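Local coordinates for cytoplasmic protein (Cryptococcus neoformans var. grubii serotype A, PDB 7LPO) that probably hydrolyses the beta-glucosidic bond of steryl glucosides, as a glycoside hydrolase of family 5, at residues Gly60-Ala65 and His180-Ser185; Asp145-Phe150 and Leu158-Ala163; Phe453-Thr458 and Trp466-Ala471; Val474-Tyr479 and Lys505-Asp510. One frame throughout, in Å; residues are numbered along the deposited sequence.

Interaction 1: Gly60-Ala65 and His180-Ser185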
# COMPACT_ATOMS: atom_id res chain seq x y z
N GLY A 60 -1.24 8.21 -26.34
CA GLY A 60 -1.54 9.31 -25.45
C GLY A 60 -0.78 9.31 -24.14
O GLY A 60 -0.83 10.31 -23.41
N PHE A 61 -0.05 8.23 -23.83
CA PHE A 61 0.64 8.09 -22.55
C PHE A 61 1.65 9.20 -22.33
O PHE A 61 1.61 9.91 -21.32
CB PHE A 61 1.30 6.70 -22.51
CG PHE A 61 2.11 6.43 -21.27
CD1 PHE A 61 1.50 6.18 -20.06
CD2 PHE A 61 3.50 6.41 -21.33
CE1 PHE A 61 2.26 5.91 -18.92
CE2 PHE A 61 4.25 6.15 -20.21
CZ PHE A 61 3.64 5.89 -19.00
N TRP A 62 2.57 9.37 -23.28
CA TRP A 62 3.59 10.40 -23.14
C TRP A 62 3.05 11.79 -23.47
O TRP A 62 3.37 12.76 -22.78
CB TRP A 62 4.77 10.08 -24.07
CG TRP A 62 5.50 8.82 -23.74
CD1 TRP A 62 5.55 7.68 -24.48
CD2 TRP A 62 6.30 8.58 -22.58
NE1 TRP A 62 6.35 6.75 -23.88
CE2 TRP A 62 6.82 7.27 -22.70
CE3 TRP A 62 6.65 9.34 -21.46
CZ2 TRP A 62 7.64 6.69 -21.73
CZ3 TRP A 62 7.47 8.76 -20.49
CH2 TRP A 62 7.95 7.45 -20.63
N GLU A 63 2.23 11.90 -24.52
CA GLU A 63 1.84 13.22 -25.03
C GLU A 63 1.07 14.03 -23.99
O GLU A 63 1.30 15.23 -23.84
CB GLU A 63 1.00 13.06 -26.29
CG GLU A 63 1.76 12.52 -27.49
CD GLU A 63 1.79 11.00 -27.53
OE1 GLU A 63 1.36 10.35 -26.54
OE2 GLU A 63 2.26 10.44 -28.55
N THR A 64 0.12 13.40 -23.30
CA THR A 64 -0.67 14.15 -22.33
C THR A 64 0.21 14.63 -21.18
O THR A 64 0.04 15.75 -20.70
CB THR A 64 -1.83 13.31 -21.81
OG1 THR A 64 -1.34 12.07 -21.29
CG2 THR A 64 -2.84 13.02 -22.92
N ALA A 65 1.15 13.79 -20.73
CA ALA A 65 2.00 14.20 -19.62
C ALA A 65 3.00 15.27 -20.06
O ALA A 65 3.30 16.20 -19.30
CB ALA A 65 2.72 12.98 -19.04
N HIS A 180 4.77 -1.23 -18.86
CA HIS A 180 3.78 -2.16 -19.39
C HIS A 180 3.43 -1.83 -20.84
O HIS A 180 3.34 -2.72 -21.69
CB HIS A 180 2.54 -2.11 -18.51
CG HIS A 180 1.55 -3.19 -18.82
ND1 HIS A 180 0.30 -3.24 -18.26
CD2 HIS A 180 1.65 -4.28 -19.62
CE1 HIS A 180 -0.34 -4.30 -18.71
NE2 HIS A 180 0.46 -4.96 -19.54
N CYS A 181 3.24 -0.55 -21.15
CA CYS A 181 2.80 -0.18 -22.48
C CYS A 181 3.91 -0.23 -23.53
O CYS A 181 3.60 -0.11 -24.72
CB CYS A 181 2.18 1.22 -22.46
SG CYS A 181 3.37 2.56 -22.27
N GLU A 182 5.17 -0.43 -23.13
CA GLU A 182 6.27 -0.58 -24.08
C GLU A 182 6.95 -1.94 -23.92
O GLU A 182 8.14 -2.08 -24.19
CB GLU A 182 7.28 0.55 -23.92
CG GLU A 182 6.68 1.94 -24.14
CD GLU A 182 7.73 3.06 -24.25
OE1 GLU A 182 8.90 2.83 -23.90
OE2 GLU A 182 7.36 4.18 -24.68
N TRP A 183 6.20 -2.94 -23.46
CA TRP A 183 6.74 -4.28 -23.32
C TRP A 183 6.25 -5.16 -24.47
O TRP A 183 5.05 -5.14 -24.76
CB TRP A 183 6.31 -4.91 -21.99
CG TRP A 183 6.78 -6.33 -21.90
CD1 TRP A 183 6.18 -7.43 -22.45
CD2 TRP A 183 7.96 -6.79 -21.23
NE1 TRP A 183 6.93 -8.55 -22.17
CE2 TRP A 183 8.01 -8.19 -21.42
CE3 TRP A 183 8.97 -6.17 -20.51
CZ2 TRP A 183 9.04 -8.96 -20.90
CZ3 TRP A 183 9.99 -6.94 -19.99
CH2 TRP A 183 10.01 -8.32 -20.18
N PRO A 184 7.12 -5.95 -25.12
CA PRO A 184 8.56 -6.10 -24.86
C PRO A 184 9.40 -5.03 -25.54
O PRO A 184 10.60 -4.95 -25.32
CB PRO A 184 8.88 -7.49 -25.44
CG PRO A 184 7.91 -7.63 -26.59
CD PRO A 184 6.66 -6.83 -26.22
N SER A 185 8.76 -4.21 -26.36
CA SER A 185 9.46 -3.11 -27.01
C SER A 185 8.46 -2.01 -27.32
O SER A 185 7.27 -2.26 -27.52
CB SER A 185 10.14 -3.56 -28.31
OG SER A 185 9.18 -3.74 -29.33
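Glu182 and Trp62 meet through one polar bond, and the glutamate side chain is the one to follow. Its CB points toward helix 61-66. CG stands anti to the carbonyl carbon (chi1 -59°), and from there the chain runs out extended, so that CD arrives at the edge of the Trp62 indole, 4.0 Å from NE1. The two oxygens then part company. OE1 turns to the hydroxyl of Thr172, while OE2 takes the indole N-H, with Trp62 NE1 2.9 Å from Glu182 OE2 and the bond nearly straight at 166°. The oxygen sits almost in the indole plane, yet the donor reaches it from above the plane of the carboxylate, since ring and carboxylate are turned 59° against each other. Arg58 forms a salt bridge to the same OE2; with Thr172 on OE1, both oxygens of this buried carboxylate have partners, and the arginine would be expected to favour its charged form.

One residue back on each segment the contact is apolar. Cys181 SG hangs over one face of the Phe61 ring, 4.2 Å from the ring centroid and displaced toward the rim on the CG-CD2 side, a sulfur-aromatic contact. The Phe61 ring in turn puts CD2 over the centre of the Trp62 indole face.

Tyr169 also packs against Trp62, while Phe150 and Arg149 border Phe61. Through Phe61 and Trp62, helix 61-66 is thus joined to the long loop between helix 159-163 and helix 206-221.

Interaction 2: Asp145-Phe150 and Leu158-Ala163; sequences DVWSRF and LWTLYA
The loop that leaves strand 137-143, one of the parallel strands of the TIM barrel expected for glycoside hydrolase family 5, folds back here on the short helix 159-163 that follows it. Trp147 and Thr160 supply the polar link: Trp147 NE1 donates to Thr160 OG1 at 3.0 Å. The bond is bent, 147° at the hydrogen, and the oxygen is tilted 16° from the indole plane. Thr160 OG1 is also bonded to the carbonyl oxygen of Pro157, which ties the hydroxyl back to the chain three residues earlier. Thr160 CB follows at the same indole edge, near CZ2.

Next to it, Leu161 runs alongside the indole, pointing the other way, and splits its two methyls. CD1 lies at the NE1 edge of Trp147 and 3.8 Å from Ser148 OG, a hydroxyl whose polar partner is Thr151; CD2 turns to Phe150 CB.

Phe150 makes the broadest contact, crossing Leu158 at about a right angle. Ala65 of helix 61-66 packs on both residues, so the loop, helix 159-163 and helix 61-66 share one buried core. With Leu158 CG anti to the backbone N (chi1 173°), its CD1 is carried over the CG side of the phenyl ring, while Leu158 CB makes a CH-pi contact 3.8 Å from the Phe150 centroid, and Phe150 CE2 comes 3.4 Å from Leu158 N.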
# COMPACT_ATOMS: atom_id res chain seq x y z
N ASP A 145 4.41 3.84 -6.93
CA ASP A 145 4.99 2.54 -7.18
C ASP A 145 6.12 2.75 -8.17
O ASP A 145 5.91 3.36 -9.22
CB ASP A 145 3.96 1.55 -7.74
CG ASP A 145 2.81 1.30 -6.81
OD1 ASP A 145 3.01 0.55 -5.82
OD2 ASP A 145 1.72 1.86 -7.05
N VAL A 146 7.31 2.27 -7.81
CA VAL A 146 8.53 2.41 -8.62
C VAL A 146 8.63 3.81 -9.21
O VAL A 146 8.89 3.99 -10.41
CB VAL A 146 8.61 1.32 -9.70
CG1 VAL A 146 8.79 -0.04 -9.03
CG2 VAL A 146 7.39 1.28 -10.57
N TRP A 147 8.43 4.80 -8.33
CA TRP A 147 8.60 6.24 -8.55
C TRP A 147 7.45 6.89 -9.31
O TRP A 147 6.93 7.91 -8.85
CB TRP A 147 9.91 6.57 -9.26
CG TRP A 147 10.10 8.07 -9.40
CD1 TRP A 147 10.00 8.80 -10.54
CD2 TRP A 147 10.38 9.01 -8.35
NE1 TRP A 147 10.20 10.13 -10.27
CE2 TRP A 147 10.43 10.29 -8.93
CE3 TRP A 147 10.57 8.89 -6.97
CZ2 TRP A 147 10.68 11.44 -8.19
CZ3 TRP A 147 10.83 10.02 -6.23
CH2 TRP A 147 10.88 11.29 -6.84
N SER A 148 7.07 6.34 -10.47
CA SER A 148 6.08 7.00 -11.31
C SER A 148 5.57 6.05 -12.38
O SER A 148 6.18 5.02 -12.66
CB SER A 148 6.67 8.25 -11.99
OG SER A 148 7.73 7.88 -12.85
N ARG A 149 4.45 6.43 -13.00
CA ARG A 149 3.95 5.69 -14.17
C ARG A 149 5.01 5.60 -15.26
O ARG A 149 5.13 4.58 -15.95
CB ARG A 149 2.70 6.35 -14.75
CG ARG A 149 1.48 6.35 -13.88
CD ARG A 149 0.24 6.79 -14.66
NE ARG A 149 0.33 8.17 -15.16
CZ ARG A 149 0.08 8.54 -16.41
NH1 ARG A 149 -0.28 7.65 -17.32
NH2 ARG A 149 0.17 9.82 -16.76
N PHE A 150 5.77 6.68 -15.45
CA PHE A 150 6.77 6.76 -16.51
C PHE A 150 8.00 5.91 -16.23
O PHE A 150 8.81 5.73 -17.13
CB PHE A 150 7.10 8.24 -16.70
CG PHE A 150 5.87 9.11 -16.65
CD1 PHE A 150 4.96 9.10 -17.70
CD2 PHE A 150 5.56 9.84 -15.52
CE1 PHE A 150 3.81 9.82 -17.64
CE2 PHE A 150 4.40 10.57 -15.45
CZ PHE A 150 3.52 10.56 -16.51
N LEU A 158 5.76 13.52 -14.58
CA LEU A 158 6.78 13.25 -15.59
C LEU A 158 7.96 14.22 -15.50
O LEU A 158 9.09 13.84 -15.81
CB LEU A 158 6.16 13.32 -16.98
CG LEU A 158 7.08 13.24 -18.20
CD1 LEU A 158 7.71 11.86 -18.32
CD2 LEU A 158 6.27 13.57 -19.44
N TRP A 159 7.72 15.46 -15.08
CA TRP A 159 8.83 16.40 -15.09
C TRP A 159 9.90 16.05 -14.07
O TRP A 159 11.01 16.59 -14.17
CB TRP A 159 8.32 17.83 -14.88
CG TRP A 159 7.51 18.11 -13.64
CD1 TRP A 159 6.16 18.25 -13.57
CD2 TRP A 159 8.00 18.35 -12.32
NE1 TRP A 159 5.77 18.55 -12.29
CE2 TRP A 159 6.89 18.62 -11.50
CE3 TRP A 159 9.28 18.37 -11.75
CZ2 TRP A 159 7.01 18.88 -10.14
CZ3 TRP A 159 9.40 18.63 -10.40
CH2 TRP A 159 8.27 18.88 -9.61
N THR A 160 9.62 15.17 -13.10
CA THR A 160 10.68 14.78 -12.16
C THR A 160 11.77 13.98 -12.86
O THR A 160 12.94 14.07 -12.48
CB THR A 160 10.13 13.97 -10.98
OG1 THR A 160 9.48 12.77 -11.45
CG2 THR A 160 9.15 14.82 -10.17
N LEU A 161 11.41 13.19 -13.88
CA LEU A 161 12.42 12.48 -14.66
C LEU A 161 13.38 13.45 -15.33
O LEU A 161 14.61 13.27 -15.29
CB LEU A 161 11.75 11.60 -15.71
CG LEU A 161 11.28 10.22 -15.27
CD1 LEU A 161 10.13 10.37 -14.30
CD2 LEU A 161 10.85 9.39 -16.48
N TYR A 162 12.84 14.48 -15.99
CA TYR A 162 13.69 15.49 -16.61
C TYR A 162 14.54 16.20 -15.57
O TYR A 162 15.73 16.46 -15.80
CB TYR A 162 12.83 16.48 -17.37
CG TYR A 162 12.25 15.94 -18.63
CD1 TYR A 162 13.06 15.73 -19.75
CD2 TYR A 162 10.91 15.62 -18.73
CE1 TYR A 162 12.54 15.25 -20.92
CE2 TYR A 162 10.38 15.14 -19.90
CZ TYR A 162 11.20 14.96 -20.99
OH TYR A 162 10.68 14.47 -22.16
N ALA A 163 13.97 16.49 -14.40
CA ALA A 163 14.76 17.11 -13.34
C ALA A 163 15.96 16.25 -12.97
O ALA A 163 17.02 16.79 -12.62
CB ALA A 163 13.88 17.38 -12.13

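Interaction 3: Phe453-Thr458 and Trp466-Ala471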
# COMPACT_ATOMS: atom_id res chain seq x y z
N PHE A 453 1.55 -5.99 4.35
CA PHE A 453 1.88 -7.41 4.33
C PHE A 453 1.14 -8.10 3.21
O PHE A 453 -0.08 -7.96 3.09
CB PHE A 453 1.53 -8.11 5.64
CG PHE A 453 1.82 -9.58 5.59
CD1 PHE A 453 3.07 -10.06 5.91
CD2 PHE A 453 0.85 -10.48 5.19
CE1 PHE A 453 3.35 -11.42 5.84
CE2 PHE A 453 1.13 -11.84 5.13
CZ PHE A 453 2.39 -12.30 5.45
N TYR A 454 1.87 -8.87 2.41
CA TYR A 454 1.29 -9.71 1.38
C TYR A 454 1.80 -11.13 1.54
O TYR A 454 2.99 -11.34 1.83
CB TYR A 454 1.63 -9.20 -0.03
CG TYR A 454 0.88 -7.95 -0.40
CD1 TYR A 454 -0.37 -8.02 -1.00
CD2 TYR A 454 1.42 -6.69 -0.16
CE1 TYR A 454 -1.07 -6.88 -1.33
CE2 TYR A 454 0.73 -5.55 -0.50
CZ TYR A 454 -0.51 -5.65 -1.08
OH TYR A 454 -1.19 -4.52 -1.44
N ASP A 455 0.91 -12.10 1.37
CA ASP A 455 1.28 -13.48 1.10
C ASP A 455 2.01 -13.50 -0.24
O ASP A 455 1.39 -13.65 -1.30
CB ASP A 455 0.03 -14.36 1.10
CG ASP A 455 0.33 -15.81 0.75
OD1 ASP A 455 1.48 -16.16 0.42
OD2 ASP A 455 -0.63 -16.60 0.79
N GLY A 456 3.34 -13.34 -0.18
CA GLY A 456 4.11 -13.11 -1.38
C GLY A 456 4.10 -14.28 -2.35
O GLY A 456 4.04 -14.09 -3.56
N LEU A 457 4.16 -15.51 -1.82
CA LEU A 457 4.10 -16.67 -2.70
C LEU A 457 2.82 -16.64 -3.54
O LEU A 457 2.85 -16.89 -4.75
CB LEU A 457 4.17 -17.95 -1.88
CG LEU A 457 3.99 -19.22 -2.72
CD1 LEU A 457 5.18 -19.39 -3.67
CD2 LEU A 457 3.84 -20.47 -1.86
N THR A 458 1.69 -16.38 -2.89
CA THR A 458 0.42 -16.33 -3.61
C THR A 458 0.40 -15.18 -4.61
O THR A 458 -0.01 -15.34 -5.76
CB THR A 458 -0.73 -16.22 -2.62
OG1 THR A 458 -0.67 -17.33 -1.70
CG2 THR A 458 -2.06 -16.21 -3.33
N TRP A 466 -0.51 -25.48 -2.20
CA TRP A 466 -0.66 -26.41 -1.08
C TRP A 466 0.51 -26.33 -0.12
O TRP A 466 0.51 -27.01 0.91
CB TRP A 466 -0.81 -27.85 -1.60
CG TRP A 466 0.24 -28.27 -2.58
CD1 TRP A 466 0.16 -28.20 -3.94
CD2 TRP A 466 1.52 -28.85 -2.28
NE1 TRP A 466 1.32 -28.68 -4.51
CE2 TRP A 466 2.17 -29.08 -3.51
CE3 TRP A 466 2.17 -29.18 -1.10
CZ2 TRP A 466 3.45 -29.62 -3.59
CZ3 TRP A 466 3.44 -29.73 -1.17
CH2 TRP A 466 4.07 -29.94 -2.41
N PHE A 467 1.51 -25.51 -0.44
CA PHE A 467 2.63 -25.20 0.44
C PHE A 467 2.79 -23.69 0.52
O PHE A 467 2.23 -22.94 -0.29
CB PHE A 467 3.93 -25.80 -0.10
CG PHE A 467 4.32 -25.26 -1.44
CD1 PHE A 467 3.80 -25.81 -2.59
CD2 PHE A 467 5.18 -24.18 -1.55
CE1 PHE A 467 4.14 -25.31 -3.84
CE2 PHE A 467 5.52 -23.67 -2.78
CZ PHE A 467 4.99 -24.24 -3.94
N ASN A 468 3.55 -23.24 1.50
CA ASN A 468 3.92 -21.84 1.61
C ASN A 468 5.16 -21.78 2.48
O ASN A 468 5.66 -22.81 2.94
CB ASN A 468 2.76 -20.98 2.16
CG ASN A 468 2.85 -19.53 1.71
OD1 ASN A 468 3.93 -18.94 1.64
ND2 ASN A 468 1.70 -18.94 1.40
N ALA A 469 5.66 -20.57 2.71
CA ALA A 469 6.90 -20.42 3.46
C ALA A 469 6.88 -19.10 4.21
O ALA A 469 6.27 -18.12 3.77
CB ALA A 469 8.12 -20.49 2.54
N ASP A 470 7.57 -19.09 5.35
CA ASP A 470 7.59 -17.95 6.25
C ASP A 470 8.61 -16.94 5.75
O ASP A 470 9.77 -16.95 6.15
CB ASP A 470 7.90 -18.40 7.67
CG ASP A 470 8.06 -17.24 8.63
OD1 ASP A 470 7.71 -16.09 8.27
OD2 ASP A 470 8.55 -17.48 9.75
N ALA A 471 8.15 -16.02 4.88
CA ALA A 471 9.08 -15.10 4.21
C ALA A 471 9.69 -14.09 5.18
O ALA A 471 10.85 -13.70 5.02
CB ALA A 471 8.35 -14.38 3.07
O HOH W 1 3.96 -16.25 1.15
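Asn468 and Asp455 carry the polar half of this contact, their side chains reaching toward each other. Asn468 ND2 donates to Asp455 OD1 at 3.0 Å, almost straight (174°); the oxygen lies in the amide plane, but the nitrogen meets it on the syn side, 32° out of the carboxylate plane. Asp455 is also the N-cap of helix 456-461: OD1 accepts a weak bond from Thr458 N, and OD2 a 2.6 Å bond from Thr458 OG1. The other end of the amide is held too, Asn468 OD1 taking the N-H of Ala469 on a lone pair in the carbonyl plane.

A water links both residues, within bonding distance of Asp455 OD1 and Asn468 OD1, and accepts from Leu457 N at 3.1 Å.

The apolar half belongs to Leu457. With chi1 at 175° it swings CG away from its own N, and CD2 reaches across to the strand, 3.3 Å from Phe467 O and 3.7 Å from Phe467 CE2, while CB lies against Asn468 OD1.

Strand 467-469 pairs with strand 486-488 in a small two-stranded antiparallel sheet. The arrangement is a side-chain N-cap whose carboxylate also holds an asparagine of the neighbouring strand.

Interaction 4: Val474-Tyr479 and Lys505-Asp510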
# COMPACT_ATOMS: atom_id res chain seq x y z
N VAL A 474 12.46 -15.82 7.16
CA VAL A 474 13.64 -15.99 6.33
C VAL A 474 14.40 -14.67 6.22
O VAL A 474 15.61 -14.61 6.45
CB VAL A 474 13.25 -16.52 4.95
CG1 VAL A 474 14.34 -16.21 3.92
CG2 VAL A 474 12.97 -18.02 5.02
N ILE A 475 13.69 -13.60 5.86
CA ILE A 475 14.31 -12.28 5.72
C ILE A 475 15.08 -11.92 6.98
O ILE A 475 16.13 -11.28 6.91
CB ILE A 475 13.24 -11.23 5.41
CG1 ILE A 475 12.79 -11.33 3.95
CG2 ILE A 475 13.76 -9.84 5.73
CD1 ILE A 475 11.42 -10.74 3.71
N ARG A 476 14.55 -12.30 8.14
CA ARG A 476 15.12 -11.91 9.42
C ARG A 476 15.99 -13.00 10.03
O ARG A 476 16.21 -12.99 11.25
CB ARG A 476 13.99 -11.52 10.38
CG ARG A 476 13.28 -10.26 9.92
CD ARG A 476 12.33 -9.70 10.96
NE ARG A 476 11.58 -8.58 10.39
CZ ARG A 476 10.79 -7.77 11.07
NH1 ARG A 476 10.63 -7.93 12.38
NH2 ARG A 476 10.15 -6.79 10.45
N LYS A 477 16.48 -13.94 9.22
CA LYS A 477 17.51 -14.89 9.63
C LYS A 477 17.10 -15.66 10.88
O LYS A 477 17.92 -15.93 11.76
CB LYS A 477 18.85 -14.17 9.82
CG LYS A 477 19.75 -14.21 8.60
CD LYS A 477 19.77 -12.89 7.83
CE LYS A 477 20.84 -12.91 6.74
NZ LYS A 477 21.24 -11.54 6.28
N LYS A 478 15.83 -16.03 10.95
CA LYS A 478 15.32 -16.89 12.01
C LYS A 478 15.50 -18.37 11.71
O LYS A 478 15.33 -19.19 12.61
CB LYS A 478 13.84 -16.61 12.26
CG LYS A 478 13.49 -15.12 12.35
CD LYS A 478 14.45 -14.36 13.26
CE LYS A 478 14.63 -15.07 14.60
NZ LYS A 478 15.85 -14.59 15.32
N TYR A 479 15.81 -18.71 10.46
CA TYR A 479 15.90 -20.09 10.02
C TYR A 479 17.30 -20.37 9.52
O TYR A 479 17.94 -19.51 8.91
CB TYR A 479 14.88 -20.37 8.91
CG TYR A 479 13.44 -20.20 9.31
CD1 TYR A 479 12.85 -21.02 10.25
CD2 TYR A 479 12.66 -19.21 8.72
CE1 TYR A 479 11.53 -20.87 10.61
CE2 TYR A 479 11.33 -19.06 9.07
CZ TYR A 479 10.77 -19.89 10.02
OH TYR A 479 9.45 -19.74 10.37
N LYS A 505 3.25 -6.69 14.31
CA LYS A 505 2.68 -6.08 15.50
C LYS A 505 3.76 -5.83 16.54
O LYS A 505 3.79 -4.77 17.18
CB LYS A 505 1.57 -6.97 16.06
CG LYS A 505 0.43 -6.22 16.75
CD LYS A 505 -0.68 -7.19 17.19
CE LYS A 505 -1.65 -6.53 18.16
NZ LYS A 505 -2.24 -7.52 19.13
N GLN A 506 4.68 -6.79 16.70
CA GLN A 506 5.71 -6.68 17.72
C GLN A 506 6.73 -5.59 17.39
O GLN A 506 7.24 -4.94 18.30
CB GLN A 506 6.39 -8.03 17.91
CG GLN A 506 7.37 -8.10 19.07
CD GLN A 506 6.69 -8.01 20.42
OE1 GLN A 506 5.54 -8.41 20.59
NE2 GLN A 506 7.41 -7.46 21.40
N ASP A 507 7.03 -5.38 16.11
CA ASP A 507 7.90 -4.27 15.73
C ASP A 507 7.42 -2.96 16.33
O ASP A 507 8.23 -2.09 16.69
CB ASP A 507 7.95 -4.11 14.20
CG ASP A 507 8.75 -5.20 13.52
OD1 ASP A 507 9.39 -6.02 14.21
OD2 ASP A 507 8.73 -5.23 12.27
N THR A 508 6.10 -2.77 16.41
CA THR A 508 5.57 -1.50 16.87
C THR A 508 5.94 -1.24 18.32
O THR A 508 6.51 -0.20 18.65
CB THR A 508 4.05 -1.48 16.69
OG1 THR A 508 3.72 -1.75 15.33
CG2 THR A 508 3.51 -0.11 17.11
N ILE A 509 5.64 -2.20 19.21
CA ILE A 509 5.88 -1.98 20.63
C ILE A 509 7.37 -2.04 20.95
O ILE A 509 7.84 -1.35 21.86
CB ILE A 509 5.07 -3.00 21.46
CG1 ILE A 509 5.04 -2.57 22.92
CG2 ILE A 509 5.66 -4.40 21.31
CD1 ILE A 509 4.04 -3.31 23.75
N ASP A 510 8.13 -2.84 20.20
CA ASP A 510 9.57 -2.90 20.42
C ASP A 510 10.24 -1.56 20.12
O ASP A 510 11.22 -1.18 20.78
CB ASP A 510 10.20 -3.97 19.54
CG ASP A 510 9.95 -5.36 20.03
OD1 ASP A 510 9.43 -5.51 21.16
OD2 ASP A 510 10.27 -6.31 19.28
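Arg476 and Asp507 form a bidentate, end-on salt bridge between the residue that leaves helix 471-475 and the C-terminal part of the long helix 490-512. Arg476 NH1 reaches Asp507 OD1 at 2.9 Å and Arg476 NH2 reaches Asp507 OD2 at 2.8 Å, with angles of 162° and 165° at the hydrogens. Each oxygen offers its syn lone pair, and the two flat groups are only 11° from coplanar, so guanidinium and carboxylate lie edge against edge like two halves of one plate. Two parallel bonds of this kind fix the rotation of both groups as well as their separation.

The reach comes mainly from the arginine. Its chain is extended from CG to NE and spans most of the gap between backbones whose nearest CA atoms, those of Arg476 and Asp507, are 12.3 Å apart. Asp507 contributes a short arm pointing toward it.

Gln434 stands beside the pair: its NE2 also donates to Asp507 OD1, giving that oxygen a second partner, and the Arg476 side chain touches Gln434. Nearby, Ile475 rests on Leu432, so the loop carrying Leu432 and Gln434 borders this end of helix 471-475.

Arg476 is the first residue to leave helical geometry, and the helix ends in a Schellman motif with Lys477, positive in phi, as its C-prime residue: Lys478 N bonds to Gly473 O and Lys477 N lies 3.0 Å from Val474 O. On the helix 490-512 side, one turn links its own side chains: Gln506 NE2 donates to Asp510 OD1 at 2.8 Å, from above the carboxylate plane.

How the interactions relate
Interactions 1 and 2 form one core, their centres 13 Å apart, with interaction 2 nested inside the chain loop that interaction 1 closes. Helix 61-66 joins them: Phe61 CZ lies 3.7 Å from Phe150 CD1, and Ala65 CB 3.6 Å from Leu158 CD2. Interactions 3 and 4, with centres 16 Å apart, make a second cluster in which Asp470 OD2 and Tyr479 OH, 2.5 Å apart, are probably hydrogen-bonded. Between the clusters, interactions 2 and 3 come within about 8 Å at their nearest atoms. Tyr454 OH of interaction 3 is hydrogen-bonded to Glu521 OE1 and to the nitrogen of a Tris molecule, probably from the crystallisation liquor. Interactions 1 and 4 lie on opposite sides of the chain's centre.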